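Local coordinates for protein methylmalonyl-CoA carboxyltransferase 12S subunit (Propionibacterium freudenreichii, PDB 1ON3) that transfers the carboxyl group of methylmalonyl-CoA to the biotin of the 1.3S subunit, as the hexameric core of transcarboxylase, at residues 357-371 and 397-411. Numbering follows the deposited sequence.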
ATOM      1  N   CYS E 357     -20.760   1.822  15.427  1.00  7.64           N
ATOM      2  CA  CYS E 357     -20.918   3.019  14.606  1.00  8.95           C
ATOM      3  C   CYS E 357     -19.603   3.353  13.940  1.00 12.46           C
ATOM      4  O   CYS E 357     -19.575   3.666  12.749  1.00  9.16           O
ATOM      5  CB  CYS E 357     -21.411   4.205  15.447  1.00  9.75           C
ATOM      6  SG  CYS E 357     -23.159   4.064  15.946  1.00 10.86           S
ATOM      7  N   ASP E 358     -18.509   3.263  14.693  1.00  9.45           N
ATOM      8  CA  ASP E 358     -17.208   3.557  14.116  1.00 11.63           C
ATOM      9  C   ASP E 358     -16.904   2.602  12.961  1.00 11.63           C
ATOM     10  O   ASP E 358     -16.445   3.032  11.905  1.00  9.34           O
ATOM     11  CB  ASP E 358     -16.095   3.455  15.165  1.00 13.05           C
ATOM     12  CG  ASP E 358     -14.742   3.876  14.615  1.00 15.67           C
ATOM     13  OD1 ASP E 358     -13.770   3.107  14.767  1.00 11.92           O
ATOM     14  OD2 ASP E 358     -14.648   4.978  14.021  1.00 14.12           O
ATOM     15  N   SER E 359     -17.164   1.305  13.152  1.00 10.52           N
ATOM     16  CA  SER E 359     -16.897   0.327  12.104  1.00  9.43           C
ATOM     17  C   SER E 359     -17.610   0.628  10.807  1.00  8.75           C
ATOM     18  O   SER E 359     -17.051   0.417   9.732  1.00 11.20           O
ATOM     19  CB  SER E 359     -17.310  -1.082  12.536  1.00 13.60           C
ATOM     20  OG  SER E 359     -16.358  -1.625  13.417  1.00 20.10           O
ATOM     21  N   PHE E 360     -18.843   1.110  10.903  1.00  5.95           N
ATOM     22  CA  PHE E 360     -19.611   1.383   9.699  1.00 10.20           C
ATOM     23  C   PHE E 360     -19.829   2.839   9.321  1.00 12.35           C
ATOM     24  O   PHE E 360     -20.830   3.195   8.691  1.00  9.66           O
ATOM     25  CB  PHE E 360     -20.929   0.619   9.755  1.00 11.52           C
ATOM     26  CG  PHE E 360     -20.740  -0.858   9.658  1.00 11.75           C
ATOM     27  CD1 PHE E 360     -20.732  -1.649  10.798  1.00 11.26           C
ATOM     28  CD2 PHE E 360     -20.462  -1.454   8.428  1.00 11.59           C
ATOM     29  CE1 PHE E 360     -20.444  -3.012  10.723  1.00 10.09           C
ATOM     30  CE2 PHE E 360     -20.172  -2.823   8.345  1.00 10.85           C
ATOM     31  CZ  PHE E 360     -20.165  -3.599   9.499  1.00  9.82           C
ATOM     32  N   ASN E 361     -18.869   3.669   9.713  1.00 11.63           N
ATOM     33  CA  ASN E 361     -18.853   5.081   9.348  1.00 12.08           C
ATOM     34  C   ASN E 361     -20.041   5.950   9.725  1.00 14.10           C
ATOM     35  O   ASN E 361     -20.396   6.873   8.990  1.00 13.28           O
ATOM     36  CB  ASN E 361     -18.607   5.161   7.842  1.00  9.33           C
ATOM     37  CG  ASN E 361     -17.538   4.185   7.387  1.00 10.37           C
ATOM     38  OD1 ASN E 361     -16.411   4.216   7.881  1.00 12.37           O
ATOM     39  ND2 ASN E 361     -17.886   3.301   6.448  1.00 13.19           N
ATOM     40  N   ILE E 362     -20.639   5.662  10.878  1.00 13.18           N
ATOM     41  CA  ILE E 362     -21.794   6.408  11.388  1.00 10.76           C
ATOM     42  C   ILE E 362     -21.304   7.405  12.455  1.00 12.36           C
ATOM     43  O   ILE E 362     -20.784   6.992  13.498  1.00 13.65           O
ATOM     44  CB  ILE E 362     -22.801   5.425  12.035  1.00 10.09           C
ATOM     45  CG1 ILE E 362     -23.291   4.433  10.975  1.00 13.95           C
ATOM     46  CG2 ILE E 362     -23.963   6.183  12.693  1.00 10.86           C
ATOM     47  CD1 ILE E 362     -24.230   3.378  11.505  1.00 13.96           C
ATOM     48  N   PRO E 363     -21.453   8.725  12.212  1.00 12.31           N
ATOM     49  CA  PRO E 363     -21.000   9.718  13.204  1.00  9.05           C
ATOM     50  C   PRO E 363     -21.659   9.490  14.558  1.00 11.47           C
ATOM     51  O   PRO E 363     -22.766   8.968  14.638  1.00 10.76           O
ATOM     52  CB  PRO E 363     -21.429  11.055  12.598  1.00 11.08           C
ATOM     53  CG  PRO E 363     -21.383  10.791  11.123  1.00 10.81           C
ATOM     54  CD  PRO E 363     -22.012   9.395  11.025  1.00 11.65           C
ATOM     55  N   LEU E 364     -20.970   9.922  15.607  1.00  9.61           N
ATOM     56  CA  LEU E 364     -21.423   9.767  16.978  1.00  7.14           C
ATOM     57  C   LEU E 364     -21.717  11.108  17.633  1.00  9.26           C
ATOM     58  O   LEU E 364     -20.856  11.994  17.681  1.00 14.49           O
ATOM     59  CB  LEU E 364     -20.349   9.020  17.784  1.00  9.35           C
ATOM     60  CG  LEU E 364     -20.301   7.513  17.470  1.00  7.69           C
ATOM     61  CD1 LEU E 364     -18.936   6.943  17.788  1.00  9.40           C
ATOM     62  CD2 LEU E 364     -21.405   6.808  18.223  1.00  7.04           C
ATOM     63  N   VAL E 365     -22.928  11.232  18.156  1.00 11.73           N
ATOM     64  CA  VAL E 365     -23.374  12.449  18.820  1.00 13.89           C
ATOM     65  C   VAL E 365     -23.669  12.142  20.284  1.00 11.08           C
ATOM     66  O   VAL E 365     -24.486  11.273  20.598  1.00 12.88           O
ATOM     67  CB  VAL E 365     -24.657  13.004  18.149  1.00 11.33           C
ATOM     68  CG1 VAL E 365     -25.157  14.246  18.897  1.00 11.76           C
ATOM     69  CG2 VAL E 365     -24.364  13.343  16.690  1.00 10.94           C
ATOM     70  N   GLN E 366     -22.980  12.852  21.170  1.00 12.09           N
ATOM     71  CA  GLN E 366     -23.147  12.684  22.615  1.00 11.38           C
ATOM     72  C   GLN E 366     -23.925  13.838  23.245  1.00 12.77           C
ATOM     73  O   GLN E 366     -23.706  15.004  22.897  1.00 11.74           O
ATOM     74  CB  GLN E 366     -21.778  12.614  23.323  1.00 11.95           C
ATOM     75  CG  GLN E 366     -20.945  11.350  23.053  1.00  8.85           C
ATOM     76  CD  GLN E 366     -20.565  11.201  21.588  1.00 10.41           C
ATOM     77  OE1 GLN E 366     -20.922  10.213  20.946  1.00 10.69           O
ATOM     78  NE2 GLN E 366     -19.833  12.185  21.054  1.00  8.00           N
ATOM     79  N   LEU E 367     -24.833  13.500  24.161  1.00 12.17           N
ATOM     80  CA  LEU E 367     -25.601  14.494  24.920  1.00 14.19           C
ATOM     81  C   LEU E 367     -25.205  14.178  26.365  1.00 13.40           C
ATOM     82  O   LEU E 367     -25.539  13.118  26.898  1.00 11.26           O
ATOM     83  CB  LEU E 367     -27.103  14.315  24.707  1.00 12.21           C
ATOM     84  CG  LEU E 367     -27.566  14.470  23.258  1.00 13.72           C
ATOM     85  CD1 LEU E 367     -29.092  14.299  23.214  1.00 17.33           C
ATOM     86  CD2 LEU E 367     -27.139  15.828  22.694  1.00 12.35           C
ATOM     87  N   VAL E 368     -24.483  15.106  26.987  1.00 13.63           N
ATOM     88  CA  VAL E 368     -23.946  14.892  28.323  1.00 12.96           C
ATOM     89  C   VAL E 368     -24.591  15.567  29.535  1.00 12.57           C
ATOM     90  O   VAL E 368     -24.811  16.777  29.556  1.00 12.99           O
ATOM     91  CB  VAL E 368     -22.432  15.250  28.336  1.00 12.96           C
ATOM     92  CG1 VAL E 368     -21.813  14.900  29.692  1.00 11.93           C
ATOM     93  CG2 VAL E 368     -21.702  14.510  27.218  1.00 17.02           C
ATOM     94  N   ASP E 369     -24.868  14.746  30.544  1.00 12.43           N
ATOM     95  CA  ASP E 369     -25.410  15.183  31.825  1.00 12.45           C
ATOM     96  C   ASP E 369     -25.108  14.007  32.750  1.00 11.08           C
ATOM     97  O   ASP E 369     -25.981  13.207  33.065  1.00 11.84           O
ATOM     98  CB  ASP E 369     -26.918  15.427  31.753  1.00 16.65           C
ATOM     99  CG  ASP E 369     -27.433  16.172  32.973  1.00 23.08           C
ATOM    100  OD1 ASP E 369     -26.648  16.313  33.941  1.00 18.19           O
ATOM    101  OD2 ASP E 369     -28.606  16.609  32.976  1.00 18.01           O
ATOM    102  N   VAL E 370     -23.850  13.902  33.167  1.00 15.52           N
ATOM    103  CA  VAL E 370     -23.398  12.789  33.998  1.00 14.14           C
ATOM    104  C   VAL E 370     -22.626  13.288  35.225  1.00 10.76           C
ATOM    105  O   VAL E 370     -21.648  14.026  35.105  1.00 15.36           O
ATOM    106  CB  VAL E 370     -22.528  11.811  33.128  1.00  9.52           C
ATOM    107  CG1 VAL E 370     -21.277  12.532  32.599  1.00  9.30           C
ATOM    108  CG2 VAL E 370     -22.158  10.557  33.928  1.00 14.02           C
ATOM    109  N   PRO E 371     -23.051  12.876  36.421  1.00 14.53           N
ATOM    110  CA  PRO E 371     -22.405  13.297  37.673  1.00 12.89           C
ATOM    111  C   PRO E 371     -21.220  12.453  38.128  1.00 14.41           C
ATOM    112  O   PRO E 371     -20.535  12.805  39.092  1.00 15.85           O
ATOM    113  CB  PRO E 371     -23.555  13.239  38.661  1.00 15.41           C
ATOM    114  CG  PRO E 371     -24.229  11.970  38.244  1.00 13.12           C
ATOM    115  CD  PRO E 371     -24.235  12.039  36.706  1.00 11.27           C
ATOM    116  N   GLU E 397     -10.464   5.321  20.057  1.00 13.94           N
ATOM    117  CA  GLU E 397     -10.105   4.598  18.841  1.00 13.19           C
ATOM    118  C   GLU E 397     -10.970   5.050  17.655  1.00 11.76           C
ATOM    119  O   GLU E 397     -10.553   4.971  16.501  1.00 13.58           O
ATOM    120  CB  GLU E 397     -10.303   3.094  19.049  0.50 16.42           C
ATOM    121  CG  GLU E 397      -9.912   2.240  17.853  0.50 27.10           C
ATOM    122  CD  GLU E 397      -8.413   2.221  17.598  0.50 26.31           C
ATOM    123  OE1 GLU E 397      -7.998   1.690  16.549  0.50 32.80           O
ATOM    124  OE2 GLU E 397      -7.646   2.730  18.445  0.50 30.95           O
ATOM    125  N   ALA E 398     -12.180   5.503  17.943  1.00  9.04           N
ATOM    126  CA  ALA E 398     -13.089   5.898  16.872  1.00 13.02           C
ATOM    127  C   ALA E 398     -12.555   7.030  16.004  1.00 12.23           C
ATOM    128  O   ALA E 398     -11.960   7.987  16.511  1.00 11.47           O
ATOM    129  CB  ALA E 398     -14.463   6.269  17.456  1.00 11.76           C
ATOM    130  N   THR E 399     -12.770   6.912  14.692  1.00 13.22           N
ATOM    131  CA  THR E 399     -12.321   7.932  13.748  1.00  9.48           C
ATOM    132  C   THR E 399     -13.481   8.611  12.999  1.00 13.11           C
ATOM    133  O   THR E 399     -13.265   9.532  12.204  1.00 11.17           O
ATOM    134  CB  THR E 399     -11.307   7.349  12.727  1.00 12.69           C
ATOM    135  OG1 THR E 399     -11.905   6.243  12.043  1.00 14.98           O
ATOM    136  CG2 THR E 399     -10.028   6.876  13.444  1.00 11.24           C
ATOM    137  N   VAL E 400     -14.710   8.164  13.242  1.00 11.16           N
ATOM    138  CA  VAL E 400     -15.853   8.807  12.599  1.00 12.69           C
ATOM    139  C   VAL E 400     -16.004  10.176  13.263  1.00 12.95           C
ATOM    140  O   VAL E 400     -15.383  10.443  14.295  1.00 10.45           O
ATOM    141  CB  VAL E 400     -17.191   8.039  12.838  1.00 11.19           C
ATOM    142  CG1 VAL E 400     -17.204   6.715  12.069  1.00 10.05           C
ATOM    143  CG2 VAL E 400     -17.391   7.782  14.337  1.00 15.16           C
ATOM    144  N   PRO E 401     -16.810  11.066  12.667  1.00 11.98           N
ATOM    145  CA  PRO E 401     -17.012  12.388  13.268  1.00 13.74           C
ATOM    146  C   PRO E 401     -17.600  12.156  14.663  1.00 12.84           C
ATOM    147  O   PRO E 401     -18.467  11.298  14.836  1.00  8.74           O
ATOM    148  CB  PRO E 401     -18.030  13.046  12.329  1.00  7.88           C
ATOM    149  CG  PRO E 401     -17.652  12.470  10.987  1.00  9.43           C
ATOM    150  CD  PRO E 401     -17.382  11.001  11.309  1.00 11.58           C
ATOM    151  N   LYS E 402     -17.108  12.896  15.652  1.00 13.38           N
ATOM    152  CA  LYS E 402     -17.600  12.786  17.022  1.00 10.79           C
ATOM    153  C   LYS E 402     -18.002  14.182  17.480  1.00  9.17           C
ATOM    154  O   LYS E 402     -17.163  15.072  17.567  1.00  9.82           O
ATOM    155  CB  LYS E 402     -16.506  12.201  17.923  1.00  8.19           C
ATOM    156  CG  LYS E 402     -16.247  10.708  17.629  1.00 11.35           C
ATOM    157  CD  LYS E 402     -15.077  10.131  18.435  1.00 16.50           C
ATOM    158  CE  LYS E 402     -13.754  10.657  17.943  1.00 18.07           C
ATOM    159  NZ  LYS E 402     -12.597  10.125  18.716  1.00 12.19           N
ATOM    160  N   ILE E 403     -19.290  14.369  17.755  1.00 11.37           N
ATOM    161  CA  ILE E 403     -19.815  15.670  18.173  1.00 11.08           C
ATOM    162  C   ILE E 403     -20.457  15.542  19.545  1.00 12.16           C
ATOM    163  O   ILE E 403     -21.329  14.694  19.762  1.00 12.60           O
ATOM    164  CB  ILE E 403     -20.887  16.174  17.193  1.00 13.70           C
ATOM    165  CG1 ILE E 403     -20.361  16.095  15.757  1.00 11.75           C
ATOM    166  CG2 ILE E 403     -21.311  17.588  17.583  1.00 11.50           C
ATOM    167  CD1 ILE E 403     -19.195  17.007  15.466  1.00 18.16           C
ATOM    168  N   THR E 404     -20.059  16.421  20.458  1.00 10.51           N
ATOM    169  CA  THR E 404     -20.544  16.352  21.818  1.00  8.29           C
ATOM    170  C   THR E 404     -21.194  17.644  22.328  1.00 10.32           C
ATOM    171  O   THR E 404     -20.636  18.726  22.201  1.00 13.18           O
ATOM    172  CB  THR E 404     -19.371  15.956  22.746  1.00 11.32           C
ATOM    173  OG1 THR E 404     -18.944  14.619  22.420  1.00 14.33           O
ATOM    174  CG2 THR E 404     -19.771  16.031  24.211  1.00 12.08           C
ATOM    175  N   VAL E 405     -22.374  17.504  22.909  1.00 12.40           N
ATOM    176  CA  VAL E 405     -23.107  18.634  23.459  1.00 13.66           C
ATOM    177  C   VAL E 405     -23.265  18.396  24.956  1.00 11.82           C
ATOM    178  O   VAL E 405     -23.839  17.384  25.382  1.00 11.67           O
ATOM    179  CB  VAL E 405     -24.510  18.774  22.799  1.00 13.27           C
ATOM    180  CG1 VAL E 405     -25.255  19.971  23.390  1.00 14.10           C
ATOM    181  CG2 VAL E 405     -24.357  18.969  21.282  1.00  8.99           C
ATOM    182  N   VAL E 406     -22.739  19.318  25.759  1.00 12.94           N
ATOM    183  CA  VAL E 406     -22.846  19.182  27.207  1.00 13.56           C
ATOM    184  C   VAL E 406     -24.079  19.932  27.698  1.00 14.19           C
ATOM    185  O   VAL E 406     -24.113  21.163  27.659  1.00 15.16           O
ATOM    186  CB  VAL E 406     -21.590  19.730  27.921  1.00 13.56           C
ATOM    187  CG1 VAL E 406     -21.730  19.531  29.426  1.00 12.41           C
ATOM    188  CG2 VAL E 406     -20.348  19.024  27.396  1.00 14.81           C
ATOM    189  N   LEU E 407     -25.078  19.179  28.163  1.00 13.85           N
ATOM    190  CA  LEU E 407     -26.339  19.737  28.649  1.00 12.67           C
ATOM    191  C   LEU E 407     -26.247  20.260  30.069  1.00 17.15           C
ATOM    192  O   LEU E 407     -26.732  21.354  30.366  1.00 17.39           O
ATOM    193  CB  LEU E 407     -27.453  18.679  28.608  1.00 11.40           C
ATOM    194  CG  LEU E 407     -27.666  17.905  27.297  1.00 14.23           C
ATOM    195  CD1 LEU E 407     -28.845  16.952  27.466  1.00 15.83           C
ATOM    196  CD2 LEU E 407     -27.928  18.859  26.142  1.00 12.36           C
ATOM    197  N   ARG E 408     -25.640  19.481  30.959  1.00 10.41           N
ATOM    198  CA  ARG E 408     -25.558  19.920  32.342  1.00 15.58           C
ATOM    199  C   ARG E 408     -24.326  19.363  33.052  1.00 14.65           C
ATOM    200  O   ARG E 408     -23.209  19.797  32.771  1.00 16.50           O
ATOM    201  CB  ARG E 408     -26.858  19.526  33.063  1.00 15.91           C
ATOM    202  CG  ARG E 408     -27.145  20.298  34.337  1.00 18.29           C
ATOM    203  CD  ARG E 408     -28.632  20.190  34.728  1.00 20.06           C
ATOM    204  NE  ARG E 408     -29.074  18.809  34.935  1.00 17.98           N
ATOM    205  CZ  ARG E 408     -30.231  18.471  35.502  1.00 23.16           C
ATOM    206  NH1 ARG E 408     -31.070  19.420  35.915  1.00 17.88           N
ATOM    207  NH2 ARG E 408     -30.541  17.189  35.682  1.00 14.20           N
ATOM    208  N   LYS E 409     -24.516  18.411  33.963  1.00 15.59           N
ATOM    209  CA  LYS E 409     -23.388  17.839  34.694  1.00 14.36           C
ATOM    210  C   LYS E 409     -22.409  17.125  33.756  1.00 19.20           C
ATOM    211  O   LYS E 409     -22.820  16.429  32.826  1.00 15.42           O
ATOM    212  CB  LYS E 409     -23.872  16.825  35.735  1.00 20.52           C
ATOM    213  CG  LYS E 409     -24.732  17.379  36.855  1.00 20.09           C
ATOM    214  CD  LYS E 409     -23.965  18.379  37.711  1.00 24.35           C
ATOM    215  CE  LYS E 409     -24.739  18.720  38.991  1.00 28.33           C
ATOM    216  NZ  LYS E 409     -26.131  19.181  38.713  1.00 33.43           N
ATOM    217  N   ALA E 410     -21.116  17.292  34.016  1.00 15.35           N
ATOM    218  CA  ALA E 410     -20.064  16.639  33.225  1.00 14.42           C
ATOM    219  C   ALA E 410     -18.872  16.550  34.173  1.00 11.11           C
ATOM    220  O   ALA E 410     -17.914  17.308  34.073  1.00 14.75           O
ATOM    221  CB  ALA E 410     -19.727  17.480  32.009  1.00 15.69           C
ATOM    222  N   TYR E 411     -18.945  15.597  35.094  1.00 16.49           N
ATOM    223  CA  TYR E 411     -17.922  15.447  36.121  1.00 15.01           C
ATOM    224  C   TYR E 411     -16.848  14.379  35.935  1.00 15.68           C
ATOM    225  O   TYR E 411     -17.147  13.234  35.607  1.00 15.95           O
ATOM    226  CB  TYR E 411     -18.602  15.184  37.466  1.00 19.07           C
ATOM    227  CG  TYR E 411     -19.362  16.354  38.070  1.00 22.42           C
ATOM    228  CD1 TYR E 411     -19.515  17.559  37.380  1.00 25.14           C
ATOM    229  CD2 TYR E 411     -19.907  16.254  39.351  1.00 27.73           C
ATOM    230  CE1 TYR E 411     -20.195  18.639  37.957  1.00 26.82           C
ATOM    231  CE2 TYR E 411     -20.583  17.318  39.934  1.00 30.24           C
ATOM    232  CZ  TYR E 411     -20.720  18.511  39.233  1.00 30.69           C
ATOM    233  OH  TYR E 411     -21.351  19.577  39.832  1.00 29.70           O
TER
HETATM  234  O   HOH W   1     -11.273   3.603  14.235  1.00 18.52           O
HETATM  235  O   HOH W   2     -27.898  15.760  36.190  1.00 16.82           O
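A chi1 of -175°, which sets CG opposite the backbone N, carries the D358 carboxylate from the last turn of helix 344-359 onto A398 to V400, just after helix 384-397. There OD2 accepts two amides: T399 N lies 2.8 Å from D358 OD2, above the carboxylate plane, and V400 N a longer 3.3 Å from D358 OD2, nearly along its C-O axis. K517 of a neighbouring subunit pairs with the same oxygen, and an alanine at D358 would probably leave that lysine and both amides without their shared acceptor. Beyond, strands 364-370 and 402-407 run parallel in the crotonase-like core, their axes approaching to 4.6 Å. On the face shared with V368, Q366, bent at chi2 (62°), donates from NE2 to T404 OG1 at 2.9 Å, in its amide plane; that hydroxyl also bonds C419 O. After V368 the register slips by two, a beta bulge at which V368 O accepts both L407 N and R408 N. D369 OD2 forms a salt bridge with R408 NE at 3.0 Å, met on the syn side of the carboxylate, while Y290 shares OD2 and D369 OD1 takes K409 N. Acidic side chains thus bind backbone amides at both ends of the strand pair, and nearby cationic groups probably favour their ionised forms.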